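Local coordinates for malonyl CoA-acyl carrier protein transacylase (Bartonella henselae, PDB 3QAT), which probably transfers the malonyl group from malonyl-CoA to acyl carrier protein, supplying the chain-extending unit for fatty acid synthesis, at residues 279-284 against 301-306; 30-35 against 77-82. One frame throughout, in Å; residues are numbered along the deposited sequence.

Contact 1. Residues 279-284 against 301-306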
# COMPACT_ATOMS: atom_id res chain seq x y z
N PHE A 279 9.57 0.27 -10.39
CA PHE A 279 10.02 1.37 -9.55
C PHE A 279 9.13 1.40 -8.30
O PHE A 279 7.93 1.19 -8.41
CB PHE A 279 9.89 2.70 -10.28
CG PHE A 279 10.84 2.87 -11.42
CD1 PHE A 279 12.15 3.25 -11.20
CD2 PHE A 279 10.41 2.65 -12.73
CE1 PHE A 279 13.04 3.43 -12.28
CE2 PHE A 279 11.26 2.81 -13.79
CZ PHE A 279 12.57 3.22 -13.57
N GLU A 280 9.76 1.59 -7.15
CA GLU A 280 9.07 1.83 -5.87
C GLU A 280 9.15 3.33 -5.56
O GLU A 280 10.24 3.87 -5.30
CB GLU A 280 9.74 1.00 -4.75
CG GLU A 280 9.09 1.23 -3.38
CD GLU A 280 9.54 0.22 -2.32
OE1 GLU A 280 10.62 -0.42 -2.50
OE2 GLU A 280 8.76 0.05 -1.32
N ILE A 281 8.00 3.99 -5.58
CA ILE A 281 7.94 5.44 -5.52
C ILE A 281 7.60 5.88 -4.11
O ILE A 281 6.51 5.61 -3.63
CB ILE A 281 6.83 5.97 -6.48
CG1 ILE A 281 7.02 5.50 -7.93
CG2 ILE A 281 6.78 7.52 -6.41
CD1 ILE A 281 8.37 5.92 -8.56
N GLY A 282 8.52 6.56 -3.43
CA GLY A 282 8.26 7.08 -2.08
C GLY A 282 9.21 6.58 -1.01
O GLY A 282 10.40 6.49 -1.22
N SER A 283 8.66 6.27 0.17
CA SER A 283 9.48 5.94 1.35
C SER A 283 9.86 4.45 1.40
O SER A 283 9.00 3.59 1.29
CB SER A 283 8.68 6.27 2.62
OG SER A 283 9.50 6.05 3.78
N GLY A 284 11.15 4.18 1.60
CA GLY A 284 11.61 2.82 1.94
C GLY A 284 11.89 1.89 0.76
O GLY A 284 11.79 2.27 -0.42
N LEU A 301 13.90 -1.00 -8.57
CA LEU A 301 14.63 0.19 -8.16
C LEU A 301 13.79 1.04 -7.24
O LEU A 301 12.60 1.22 -7.48
CB LEU A 301 15.03 1.05 -9.38
CG LEU A 301 15.96 0.37 -10.41
CD1 LEU A 301 16.18 1.30 -11.57
CD2 LEU A 301 17.29 -0.02 -9.77
N THR A 302 14.42 1.56 -6.19
CA THR A 302 13.76 2.50 -5.28
C THR A 302 13.87 3.94 -5.81
O THR A 302 14.89 4.33 -6.39
CB THR A 302 14.34 2.41 -3.85
OG1 THR A 302 15.78 2.42 -3.88
CG2 THR A 302 13.88 1.13 -3.16
N VAL A 303 12.83 4.73 -5.59
CA VAL A 303 12.82 6.16 -5.97
C VAL A 303 12.34 7.03 -4.80
O VAL A 303 11.14 7.31 -4.66
CB VAL A 303 11.94 6.42 -7.21
CG1 VAL A 303 12.26 7.77 -7.80
CG2 VAL A 303 12.16 5.32 -8.28
N GLY A 304 13.29 7.46 -3.97
CA GLY A 304 12.99 8.25 -2.77
C GLY A 304 13.89 9.43 -2.56
O GLY A 304 13.54 10.35 -1.83
N THR A 305 15.05 9.42 -3.21
CA THR A 305 16.03 10.51 -3.08
C THR A 305 16.20 11.23 -4.42
O THR A 305 15.79 10.72 -5.49
CB THR A 305 17.40 9.98 -2.64
OG1 THR A 305 17.93 9.14 -3.67
CG2 THR A 305 17.31 9.20 -1.32
N ALA A 306 16.82 12.40 -4.37
CA ALA A 306 17.13 13.16 -5.58
C ALA A 306 17.95 12.33 -6.58
O ALA A 306 17.65 12.31 -7.79
CB ALA A 306 17.85 14.48 -5.22

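Contact 2. Residues 30-35 against 77-82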
# COMPACT_ATOMS: atom_id res chain seq x y z
N VAL A 30 10.86 22.66 -4.35
CA VAL A 30 9.57 23.27 -4.03
C VAL A 30 8.40 22.33 -4.41
O VAL A 30 7.37 22.35 -3.74
CB VAL A 30 9.43 24.71 -4.65
CG1 VAL A 30 9.16 24.65 -6.17
CG2 VAL A 30 8.34 25.53 -3.91
N ALA A 31 8.57 21.51 -5.45
CA ALA A 31 7.50 20.62 -5.87
C ALA A 31 7.19 19.65 -4.74
O ALA A 31 6.04 19.30 -4.52
CB ALA A 31 7.88 19.84 -7.14
N ALA A 32 8.23 19.21 -4.02
CA ALA A 32 7.99 18.28 -2.90
C ALA A 32 7.41 19.01 -1.70
O ALA A 32 6.44 18.54 -1.08
CB ALA A 32 9.31 17.56 -2.51
N ARG A 33 7.97 20.19 -1.40
CA ARG A 33 7.51 21.00 -0.27
C ARG A 33 6.01 21.30 -0.39
O ARG A 33 5.25 21.18 0.60
CB ARG A 33 8.32 22.31 -0.21
CG ARG A 33 8.05 23.21 0.99
CD ARG A 33 9.00 24.47 0.93
NE ARG A 33 10.32 24.03 0.46
CZ ARG A 33 11.04 24.57 -0.53
NH1 ARG A 33 10.65 25.69 -1.16
NH2 ARG A 33 12.20 24.00 -0.85
N MET A 34 5.56 21.65 -1.60
CA MET A 34 4.15 22.00 -1.80
C MET A 34 3.20 20.82 -1.60
O MET A 34 2.08 21.02 -1.18
CB MET A 34 3.94 22.63 -3.18
CG MET A 34 4.56 24.00 -3.27
SD MET A 34 4.30 24.84 -4.85
CE MET A 34 4.97 23.66 -6.02
N VAL A 35 3.63 19.61 -1.92
CA VAL A 35 2.78 18.43 -1.64
C VAL A 35 2.49 18.32 -0.15
O VAL A 35 1.31 18.19 0.25
CB VAL A 35 3.42 17.13 -2.19
CG1 VAL A 35 2.74 15.87 -1.60
CG2 VAL A 35 3.36 17.13 -3.71
N ILE A 77 6.60 11.96 -7.11
CA ILE A 77 5.96 12.08 -8.43
C ILE A 77 6.06 13.52 -8.94
O ILE A 77 6.40 13.76 -10.12
CB ILE A 77 4.48 11.60 -8.43
CG1 ILE A 77 4.37 10.08 -8.17
CG2 ILE A 77 3.74 12.02 -9.75
CD1 ILE A 77 4.93 9.16 -9.33
N ARG A 78 5.74 14.49 -8.07
CA ARG A 78 5.73 15.88 -8.53
C ARG A 78 7.11 16.37 -8.91
O ARG A 78 7.24 17.12 -9.89
CB ARG A 78 5.10 16.81 -7.50
CG ARG A 78 3.65 16.51 -7.29
CD ARG A 78 2.81 17.22 -8.31
NE ARG A 78 1.39 17.01 -8.02
CZ ARG A 78 0.67 17.76 -7.17
NH1 ARG A 78 1.23 18.75 -6.48
NH2 ARG A 78 -0.60 17.51 -7.00
N VAL A 79 8.12 15.98 -8.14
CA VAL A 79 9.51 16.31 -8.52
C VAL A 79 9.87 15.69 -9.88
O VAL A 79 10.40 16.38 -10.76
CB VAL A 79 10.54 15.89 -7.43
CG1 VAL A 79 12.00 16.08 -7.93
CG2 VAL A 79 10.32 16.69 -6.16
N MET A 80 9.56 14.40 -10.08
CA MET A 80 9.80 13.75 -11.37
C MET A 80 9.10 14.47 -12.52
O MET A 80 9.69 14.69 -13.59
CB MET A 80 9.37 12.27 -11.34
CG MET A 80 10.20 11.43 -10.38
SD MET A 80 9.69 9.68 -10.41
CE MET A 80 10.49 9.06 -11.88
N GLU A 81 7.83 14.82 -12.32
CA GLU A 81 7.09 15.57 -13.34
C GLU A 81 7.72 16.92 -13.65
O GLU A 81 7.80 17.29 -14.83
CB GLU A 81 5.62 15.69 -12.96
CG GLU A 81 4.93 14.33 -12.97
CD GLU A 81 3.51 14.41 -12.48
OE1 GLU A 81 3.20 15.26 -11.61
OE2 GLU A 81 2.71 13.58 -12.96
N GLN A 82 8.20 17.65 -12.64
CA GLN A 82 8.85 18.95 -12.93
C GLN A 82 10.11 18.75 -13.78
O GLN A 82 10.45 19.59 -14.63
CB GLN A 82 9.20 19.73 -11.65
CG GLN A 82 9.80 21.10 -11.99
CD GLN A 82 9.69 22.15 -10.88
OE1 GLN A 82 9.05 21.94 -9.85
NE2 GLN A 82 10.33 23.30 -11.12
O HOH W 1 4.04 19.93 -6.32
O HOH W 2 10.64 21.54 -7.50
O HOH W 3 0.56 20.38 -3.85

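Contact 1. Residues 279-284 against 301-306
V303 sits between F279 and I281 on one face of a parallel strand pair, and its two neighbours grip the same methyl. From CB outward, V303 first meets E280 O and I281 CD1 at its branch point. CG1 stands anti to the backbone N (chi1 -164°), which leaves CG2 anti to the carbonyl carbon. V303 CG2 lies 3.6 Å from F279 CD1 and 3.8 Å from I281 CD1, while CG1 turns to M80 of helix 62-82. A beta-branched residue suits this place, since its two methyls serve different neighbours. One atom further round the ring, F279 CE1 is 3.9 Å from L301 CD1, the leucine lying alongside and pointing the same way.

Beneath these side chains the backbones bond in parallel register. E280 N binds L301 O, and V303 N binds E280 O at 2.7 Å. G282 N reaches V303 O tilted 33° from the carbonyl plane. On the other face E280 reaches out extended, CG anti to the backbone N, and its OE1 passes T302 CG2 at 3.7 Å; the carboxylate is bonded to T288 OG1 and L287 N at the start of helix 286-294. G282, with phi 122°, takes a backbone shape that a side chain would obstruct.

The face of F279, I281, L301 and V303 is thus apolar; on the other, crossover helix 286-294 supplies the bonds to E280.

Contact 2. Residues 30-35 against 77-82
Two helices of the acyltransferase domain, 30-43 and 62-82, pack here with their short segments running at 147° to each other, and A31 makes the closest backbone approach, its CA 5.4 Å from V79 CA. Alanine suits the place because a lone methyl lets the axes come within 8.2 Å. A31 CB points at the other helix and lies against R78 O, R78 CB and the side-chain oxygen of Q82, with Q82 OE1 3.6 Å away. Beside it A32 CB touches V79 CG2 at 3.9 Å; that methyl, anti to the valine's carbonyl carbon, also lies near A31 CB, so one branch of V79 serves both alanines.

One turn further on, V35 CG2 rests on the aliphatic part of R78, 3.6 Å from CG. The arginine is bent at chi2 (-85°), then runs on to a guanidinium whose NH1 lies 3.9 Å from V35 CG2. R78 therefore works twice, its methylenes as apolar packing and its NH1 as a polar donor. Water 1, in the plane of the guanidinium at its edge, accepts from NH1 and donates to A31 O at 2.8 Å, while water 3 accepts from NH1 and makes a weak bond to M34 O. At the other end, water 2 accepts from A31 N at 2.9 Å and donates to Q82 OE1.

The direct contacts are thus van der Waals, and the polar links of the two helices run through water; the charge of R78 would be expected to favour waters 1 and 3, which bridge it to the carbonyl oxygens of A31 and M34.

Following the chain from the N terminus, strand 6-11 and helix 23-28 precede helix 30-43, and contact 2 closes first, when the end of helix 62-82 returns to residues 30-35 across a mostly helical excursion. Contact 1 opens only much later and closes a short beta-alpha-beta loop through helix 286-294, so the two follow in series without crossing. They nevertheless meet in space, with centres about 14 Å apart: I281 CG2 packs on I77 CD1 at 3.8 Å. Helix 62-82 forms one half of contact 2 and packs on contact 1, one flank against helix 30-43 and another against the parallel sheet, joining the N-terminal helices to the C-terminal strands of the acyltransferase domain.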